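Local coordinates for hypothetical conserved protein (Thermus thermophilus, PDB 3DZM) that is of unknown biochemical function but forms a calcium-binding beta-barrel, and is a major protein of the outer membrane, at residues F105-N110 / L135-G140; V159-Q164 / Q199-L204. One frame throughout, in Å; residues are numbered along the deposited sequence.

Contact 1 of 2, residues F105-N110 / L135-G140; sequences FGVRYN and LGLGLG
The carbonyl oxygen G106 O takes two contacts: a hydrogen bond from G138 N at 2.9 Å and a weaker CA-H...O contact from L137 CA. These residues lie on strands 100-117 and 127-148, an antiparallel hairpin of the outer-membrane beta-barrel. G106 N bonds in return to G138 O, so the two glycines form a hydrogen-bonded pair. The next such pair is R108 with G136. Its bond from G136 N to R108 O is 2.8 Å long and nearly straight, 178° at the hydrogen.

The side chain of R108 leans over G136 and G138, glycines with no side chain on that face. Its CG is anti to the carbonyl carbon (chi1 -66°), and the chain bends at the next two torsions. NH2 comes to 3.2 Å from G138 CA. The carbonyls of G106 and G138 lie under the same face of the guanidinium. NE makes a weak bond to V107 O. NH2 forms a salt bridge with D160 OD1 and NH1 one with D87 OD1, so two carboxylates meet this charge inside the barrel.

F105, V107, Y109, L135, L137 and L139 point to the other, outer face, as expected for a lipid-facing surface. There L135 CD1 packs against V107 CG2 (3.9 Å) and Y109 CE1 (3.8 Å); L135 and Y109 lie side by side. Back inside, one water accepts from R108 NH2 at 2.9 Å and donates to L139 O at 3.1 Å.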
loop_
_atom_site.group_PDB
_atom_site.type_symbol
_atom_site.label_atom_id
_atom_site.label_comp_id
_atom_site.label_asym_id
_atom_site.label_seq_id
_atom_site.Cartn_x
_atom_site.Cartn_y
_atom_site.Cartn_z
ATOM N N PHE A 105 -1.900 1.797 -16.442
ATOM C CA PHE A 105 -1.988 0.480 -15.830
ATOM C C PHE A 105 -0.618 0.049 -15.281
ATOM O O PHE A 105 0.433 0.477 -15.748
ATOM C CB PHE A 105 -2.469 -0.540 -16.848
ATOM C CG PHE A 105 -1.507 -0.769 -17.944
ATOM C CD1 PHE A 105 -0.645 -1.862 -17.913
ATOM C CD2 PHE A 105 -1.439 0.115 -19.016
ATOM C CE1 PHE A 105 0.268 -2.069 -18.940
ATOM C CE2 PHE A 105 -0.528 -0.086 -20.064
ATOM C CZ PHE A 105 0.333 -1.176 -20.018
ATOM N N GLY A 106 -0.612 -0.821 -14.301
ATOM C CA GLY A 106 0.673 -1.289 -13.851
ATOM C C GLY A 106 0.694 -2.496 -12.942
ATOM O O GLY A 106 -0.322 -3.068 -12.570
ATOM N N VAL A 107 1.903 -2.842 -12.557
ATOM C CA VAL A 107 2.205 -3.954 -11.684
ATOM C C VAL A 107 2.658 -3.392 -10.302
ATOM O O VAL A 107 3.193 -2.290 -10.211
ATOM C CB VAL A 107 3.287 -4.812 -12.396
ATOM C CG1 VAL A 107 4.630 -4.103 -12.343
ATOM C CG2 VAL A 107 3.370 -6.189 -11.829
ATOM N N ARG A 108 2.398 -4.117 -9.224
ATOM C CA ARG A 108 2.800 -3.671 -7.863
ATOM C C ARG A 108 3.434 -4.806 -7.073
ATOM O O ARG A 108 3.147 -5.988 -7.305
ATOM C CB ARG A 108 1.601 -3.247 -7.009
ATOM C CG ARG A 108 0.850 -2.050 -7.437
ATOM C CD ARG A 108 0.155 -2.281 -8.738
ATOM N NE ARG A 108 0.613 -1.224 -9.629
ATOM C CZ ARG A 108 -0.174 -0.252 -10.018
ATOM N NH1 ARG A 108 0.262 0.697 -10.803
ATOM N NH2 ARG A 108 -1.421 -0.275 -9.610
ATOM N N TYR A 109 4.292 -4.434 -6.128
ATOM C CA TYR A 109 4.799 -5.377 -5.137
ATOM C C TYR A 109 4.638 -4.733 -3.774
ATOM O O TYR A 109 5.212 -3.682 -3.505
ATOM C CB TYR A 109 6.266 -5.759 -5.405
ATOM C CG TYR A 109 6.534 -6.142 -6.835
ATOM C CD1 TYR A 109 6.548 -7.473 -7.210
ATOM C CD2 TYR A 109 6.751 -5.160 -7.842
ATOM C CE1 TYR A 109 6.797 -7.842 -8.553
ATOM C CE2 TYR A 109 6.991 -5.516 -9.184
ATOM C CZ TYR A 109 7.013 -6.862 -9.521
ATOM O OH TYR A 109 7.235 -7.274 -10.803
ATOM N N ASN A 110 3.834 -5.355 -2.926
ATOM C CA ASN A 110 3.566 -4.839 -1.592
ATOM C C ASN A 110 4.188 -5.611 -0.446
ATOM O O ASN A 110 4.168 -6.855 -0.398
ATOM C CB ASN A 110 2.071 -4.810 -1.366
ATOM C CG ASN A 110 1.679 -3.930 -0.208
ATOM O OD1 ASN A 110 1.751 -2.717 -0.292
ATOM N ND2 ASN A 110 1.230 -4.536 0.864
ATOM N N LEU A 135 2.078 -9.744 -4.869
ATOM C CA LEU A 135 2.153 -9.226 -6.205
ATOM C C LEU A 135 0.770 -8.642 -6.528
ATOM O O LEU A 135 -0.227 -9.269 -6.278
ATOM C CB LEU A 135 2.574 -10.361 -7.158
ATOM C CG LEU A 135 2.342 -10.118 -8.645
ATOM C CD1 LEU A 135 3.259 -9.011 -9.145
ATOM C CD2 LEU A 135 2.585 -11.369 -9.422
ATOM N N GLY A 136 0.718 -7.410 -7.019
ATOM C CA GLY A 136 -0.532 -6.795 -7.433
ATOM C C GLY A 136 -0.622 -6.231 -8.852
ATOM O O GLY A 136 0.382 -5.990 -9.531
ATOM N N LEU A 137 -1.852 -6.014 -9.306
ATOM C CA LEU A 137 -2.095 -5.295 -10.567
ATOM C C LEU A 137 -3.021 -4.147 -10.343
ATOM O O LEU A 137 -3.808 -4.148 -9.396
ATOM C CB LEU A 137 -2.717 -6.190 -11.592
ATOM C CG LEU A 137 -1.829 -7.363 -11.967
ATOM C CD1 LEU A 137 -2.638 -8.427 -12.764
ATOM C CD2 LEU A 137 -0.608 -6.829 -12.742
ATOM N N GLY A 138 -2.937 -3.157 -11.214
ATOM C CA GLY A 138 -3.778 -1.992 -11.034
ATOM C C GLY A 138 -3.877 -1.062 -12.210
ATOM O O GLY A 138 -3.129 -1.135 -13.189
ATOM N N LEU A 139 -4.797 -0.131 -12.037
ATOM C CA LEU A 139 -5.382 0.695 -13.088
ATOM C C LEU A 139 -5.559 2.105 -12.471
ATOM O O LEU A 139 -5.834 2.258 -11.270
ATOM C CB LEU A 139 -6.777 0.126 -13.394
ATOM C CG LEU A 139 -7.000 -0.030 -14.861
ATOM C CD1 LEU A 139 -5.723 -0.610 -15.394
ATOM C CD2 LEU A 139 -8.182 -0.935 -15.107
ATOM N N GLY A 140 -5.440 3.152 -13.255
ATOM C CA GLY A 140 -5.801 4.437 -12.690
ATOM C C GLY A 140 -5.677 5.574 -13.662
ATOM O O GLY A 140 -5.255 5.382 -14.811
HETATM O O HOH W 1 -3.294 1.949 -9.513
#

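Contact 2 of 2, residues V159-Q164 / Q199-L204; sequences VDYYFQ and QPEWVL. With C8E ((hydroxyethyloxy)tri(ethyloxy)octane), chain F; C8E ((hydroxyethyloxy)tri(ethyloxy)octane), chain E.
The indole of W202 is covered on both faces: Y161 CD1 lies over the centre of one, and C5 of the C8E detergent of chain E over the opposite one. V159 CG1 meets its edge at 3.9 Å from W202 CE3. The Y161 ring turns its edge to W202, with centroids 4.8 Å apart and planes at 53°. C5 of the C8E of chain F lies over one face of the Y161 ring. The rings sit on the outside of the beta-barrel, where antiparallel strands 151-172 and 202-213 run side by side. This is consistent with an aromatic belt at the membrane boundary.

Y161 CG, anti to the backbone N (chi1 177°), starts the ring alongside E201. Further along it, Y161 CE1 touches E201 CG at 3.5 Å, and the two side chains point the same way.

Y162 faces the interior. V203 CG2 and E201 O approach its ring edge, while P200 CB comes obliquely to 3.6 Å from Y162 CD2. Its hydroxyl bonds to Y20. D160 and V203 form a hydrogen-bonded pair through two 2.9 Å bonds, D160 N to V203 O and V203 N to D160 O. Beyond it, Y162 N donates a hydrogen bond to E201 O at 2.8 Å.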
loop_
_atom_site.group_PDB
_atom_site.type_symbol
_atom_site.label_atom_id
_atom_site.label_comp_id
_atom_site.label_asym_id
_atom_site.label_seq_id
_atom_site.Cartn_x
_atom_site.Cartn_y
_atom_site.Cartn_z
ATOM N N VAL A 159 -7.055 1.924 -8.599
ATOM C CA VAL A 159 -7.486 0.745 -7.823
ATOM C C VAL A 159 -6.495 -0.350 -8.124
ATOM O O VAL A 159 -6.035 -0.484 -9.276
ATOM C CB VAL A 159 -8.936 0.308 -8.177
ATOM C CG1 VAL A 159 -9.240 -1.047 -7.590
ATOM C CG2 VAL A 159 -10.022 1.410 -7.748
ATOM N N ASP A 160 -6.085 -1.079 -7.089
ATOM C CA ASP A 160 -5.093 -2.156 -7.252
ATOM C C ASP A 160 -5.720 -3.396 -6.698
ATOM O O ASP A 160 -6.477 -3.333 -5.719
ATOM C CB ASP A 160 -3.809 -1.895 -6.456
ATOM C CG ASP A 160 -2.975 -0.764 -7.019
ATOM O OD1 ASP A 160 -3.244 -0.421 -8.171
ATOM O OD2 ASP A 160 -2.061 -0.217 -6.315
ATOM N N TYR A 161 -5.393 -4.528 -7.298
ATOM C CA TYR A 161 -5.781 -5.802 -6.726
ATOM C C TYR A 161 -4.537 -6.614 -6.357
ATOM O O TYR A 161 -3.617 -6.723 -7.157
ATOM C CB TYR A 161 -6.640 -6.610 -7.692
ATOM C CG TYR A 161 -6.967 -7.958 -7.112
ATOM C CD1 TYR A 161 -7.903 -8.078 -6.087
ATOM C CD2 TYR A 161 -6.309 -9.108 -7.535
ATOM C CE1 TYR A 161 -8.194 -9.277 -5.534
ATOM C CE2 TYR A 161 -6.609 -10.349 -6.974
ATOM C CZ TYR A 161 -7.555 -10.415 -5.982
ATOM O OH TYR A 161 -7.874 -11.618 -5.407
ATOM N N TYR A 162 -4.529 -7.206 -5.162
ATOM C CA TYR A 162 -3.439 -8.101 -4.739
ATOM C C TYR A 162 -3.840 -9.565 -4.565
ATOM O O TYR A 162 -4.854 -9.891 -3.953
ATOM C CB TYR A 162 -2.795 -7.595 -3.450
ATOM C CG TYR A 162 -2.017 -6.312 -3.634
ATOM C CD1 TYR A 162 -0.693 -6.343 -4.050
ATOM C CD2 TYR A 162 -2.611 -5.066 -3.419
ATOM C CE1 TYR A 162 0.023 -5.184 -4.221
ATOM C CE2 TYR A 162 -1.889 -3.891 -3.588
ATOM C CZ TYR A 162 -0.575 -3.965 -3.990
ATOM O OH TYR A 162 0.166 -2.837 -4.165
ATOM N N PHE A 163 -3.027 -10.445 -5.123
ATOM C CA PHE A 163 -3.178 -11.885 -4.944
ATOM C C PHE A 163 -2.731 -12.338 -3.553
ATOM O O PHE A 163 -1.657 -11.975 -3.077
ATOM C CB PHE A 163 -2.360 -12.618 -6.012
ATOM C CG PHE A 163 -2.781 -12.304 -7.395
ATOM C CD1 PHE A 163 -3.824 -13.011 -7.997
ATOM C CD2 PHE A 163 -2.172 -11.281 -8.100
ATOM C CE1 PHE A 163 -4.237 -12.716 -9.296
ATOM C CE2 PHE A 163 -2.597 -10.960 -9.418
ATOM C CZ PHE A 163 -3.619 -11.679 -10.008
ATOM N N GLN A 164 -3.550 -13.144 -2.908
ATOM C CA GLN A 164 -3.177 -13.718 -1.630
ATOM C C GLN A 164 -1.868 -14.493 -1.733
ATOM O O GLN A 164 -1.616 -15.220 -2.699
ATOM C CB GLN A 164 -4.281 -14.628 -1.072
ATOM C CG GLN A 164 -4.632 -15.756 -2.005
ATOM C CD GLN A 164 -5.770 -16.670 -1.533
ATOM O OE1 GLN A 164 -6.721 -16.235 -0.889
ATOM N NE2 GLN A 164 -5.678 -17.955 -1.901
ATOM N N GLN A 199 -4.570 -7.848 5.390
ATOM C CA GLN A 199 -3.606 -7.495 4.344
ATOM C C GLN A 199 -4.368 -7.045 3.084
ATOM O O GLN A 199 -5.586 -7.247 2.975
ATOM C CB GLN A 199 -2.635 -8.629 4.051
ATOM C CG GLN A 199 -2.974 -9.461 2.817
ATOM C CD GLN A 199 -4.093 -10.473 3.038
ATOM O OE1 GLN A 199 -4.762 -10.482 4.072
ATOM N NE2 GLN A 199 -4.282 -11.340 2.072
ATOM N N PRO A 200 -3.665 -6.403 2.147
ATOM C CA PRO A 200 -4.354 -5.894 0.968
ATOM C C PRO A 200 -5.057 -6.948 0.154
ATOM O O PRO A 200 -4.620 -8.081 0.034
ATOM C CB PRO A 200 -3.223 -5.281 0.146
ATOM C CG PRO A 200 -2.257 -4.857 1.127
ATOM C CD PRO A 200 -2.280 -5.920 2.206
ATOM N N GLU A 201 -6.194 -6.549 -0.386
ATOM C CA GLU A 201 -6.813 -7.272 -1.469
ATOM C C GLU A 201 -7.212 -6.242 -2.562
ATOM O O GLU A 201 -6.510 -6.055 -3.564
ATOM C CB GLU A 201 -7.969 -8.093 -0.956
ATOM C CG GLU A 201 -8.640 -8.872 -2.047
ATOM C CD GLU A 201 -9.664 -9.869 -1.518
ATOM O OE1 GLU A 201 -10.135 -9.688 -0.355
ATOM O OE2 GLU A 201 -9.976 -10.833 -2.281
ATOM N N TRP A 202 -8.313 -5.539 -2.354
ATOM C CA TRP A 202 -8.627 -4.415 -3.222
ATOM C C TRP A 202 -8.201 -3.128 -2.537
ATOM O O TRP A 202 -8.454 -2.937 -1.348
ATOM C CB TRP A 202 -10.120 -4.358 -3.527
ATOM C CG TRP A 202 -10.631 -5.469 -4.370
ATOM C CD1 TRP A 202 -11.247 -6.602 -3.933
ATOM C CD2 TRP A 202 -10.583 -5.557 -5.796
ATOM N NE1 TRP A 202 -11.592 -7.396 -4.994
ATOM C CE2 TRP A 202 -11.204 -6.784 -6.156
ATOM C CE3 TRP A 202 -10.093 -4.721 -6.806
ATOM C CZ2 TRP A 202 -11.334 -7.207 -7.493
ATOM C CZ3 TRP A 202 -10.247 -5.132 -8.153
ATOM C CH2 TRP A 202 -10.853 -6.365 -8.469
ATOM N N VAL A 203 -7.527 -2.254 -3.266
ATOM C CA VAL A 203 -7.070 -1.024 -2.651
ATOM C C VAL A 203 -7.466 0.155 -3.521
ATOM O O VAL A 203 -7.074 0.223 -4.680
ATOM C CB VAL A 203 -5.512 -1.030 -2.400
ATOM C CG1 VAL A 203 -5.073 0.199 -1.562
ATOM C CG2 VAL A 203 -5.075 -2.311 -1.723
ATOM N N LEU A 204 -8.252 1.069 -2.955
ATOM C CA LEU A 204 -8.461 2.397 -3.544
ATOM C C LEU A 204 -7.280 3.347 -3.305
ATOM O O LEU A 204 -6.835 3.528 -2.185
ATOM C CB LEU A 204 -9.700 3.026 -2.944
ATOM C CG LEU A 204 -10.216 4.275 -3.637
ATOM C CD1 LEU A 204 -10.667 3.959 -5.042
ATOM C CD2 LEU A 204 -11.355 4.854 -2.839
HETATM C C1 C8E F . -7.060 -5.733 -11.703
HETATM C C2 C8E F . -7.705 -7.024 -12.255
HETATM C C3 C8E F . -7.309 -8.369 -11.603
HETATM C C4 C8E F . -8.486 -9.357 -11.503
HETATM C C5 C8E F . -8.810 -9.901 -10.091
HETATM C C6 C8E F . -9.527 -11.270 -10.038
HETATM C C7 C8E F . -9.261 -12.069 -8.751
HETATM C C8 C8E F . -9.252 -13.602 -8.917
HETATM O O9 C8E F . -8.232 -14.261 -8.164
HETATM C C10 C8E F . -8.303 -14.049 -6.755
HETATM C C11 C8E F . -7.114 -14.619 -5.943
HETATM O O12 C8E F . -6.819 -13.868 -4.756
HETATM C C13 C8E F . -7.220 -14.456 -3.520
HETATM C C14 C8E F . -7.832 -13.452 -2.524
HETATM O O15 C8E F . -7.013 -13.294 -1.367
HETATM C C16 C8E F . -7.665 -13.165 -0.105
HETATM C C17 C8E F . -7.856 -11.705 0.335
HETATM O O18 C8E F . -8.262 -11.540 1.690
HETATM C C19 C8E F . -7.340 -10.745 2.432
HETATM C C20 C8E F . -7.734 -10.481 3.895
HETATM O O21 C8E F . -6.791 -11.066 4.789
HETATM C C1 C8E E . -14.184 0.429 -4.863
HETATM C C2 C8E E . -13.409 -0.881 -5.056
HETATM C C3 C8E E . -13.598 -1.887 -3.913
HETATM C C4 C8E E . -14.368 -3.141 -4.360
HETATM C C5 C8E E . -14.110 -4.387 -3.504
HETATM C C6 C8E E . -15.213 -4.755 -2.498
HETATM C C7 C8E E . -14.776 -4.574 -1.040
HETATM C C8 C8E E . -13.271 -4.295 -0.948
HETATM O O9 C8E E . -12.640 -4.771 0.236
HETATM C C10 C8E E . -11.753 -5.848 -0.034
HETATM C C11 C8E E . -10.653 -5.990 1.018
HETATM O O12 C8E E . -9.475 -5.321 0.609
HETATM C C13 C8E E . -8.606 -5.030 1.693
HETATM C C14 C8E E . -7.760 -3.777 1.450
HETATM O O15 C8E E . -7.940 -2.863 2.518
HETATM C C16 C8E E . -7.387 -1.588 2.261
HETATM C C17 C8E E . -5.862 -1.649 2.360
HETATM O O18 C8E E . -5.408 -1.341 3.668
HETATM C C19 C8E E . -5.492 -2.440 4.544
HETATM C C20 C8E E . -4.653 -3.563 3.948
HETATM O O21 C8E E . -3.319 -3.445 4.361
HETATM O O HOH W 2 -5.188 -10.641 -1.218
#

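How the contacts relate
From the N terminus, the chain first builds strands 10-17, 23-32, 40-50 and 76-90. Contact 1 then pairs strand 100-117 with strand 127-148 and closes a loop of 24 residues. The chain turns directly into strand 151-172, which lies beside 127-148. Contact 2 opens there and closes a longer excursion, through strand 178-183 and helix 190-196, when strand 202-213 arrives. The loops follow in series and neither nest nor cross. The contacts meet across the shared strand neighbours: L137 O and Y161 N form a probable hydrogen bond at 2.7 Å. Strand 202-213 also pairs with 10-17, which completes the barrel.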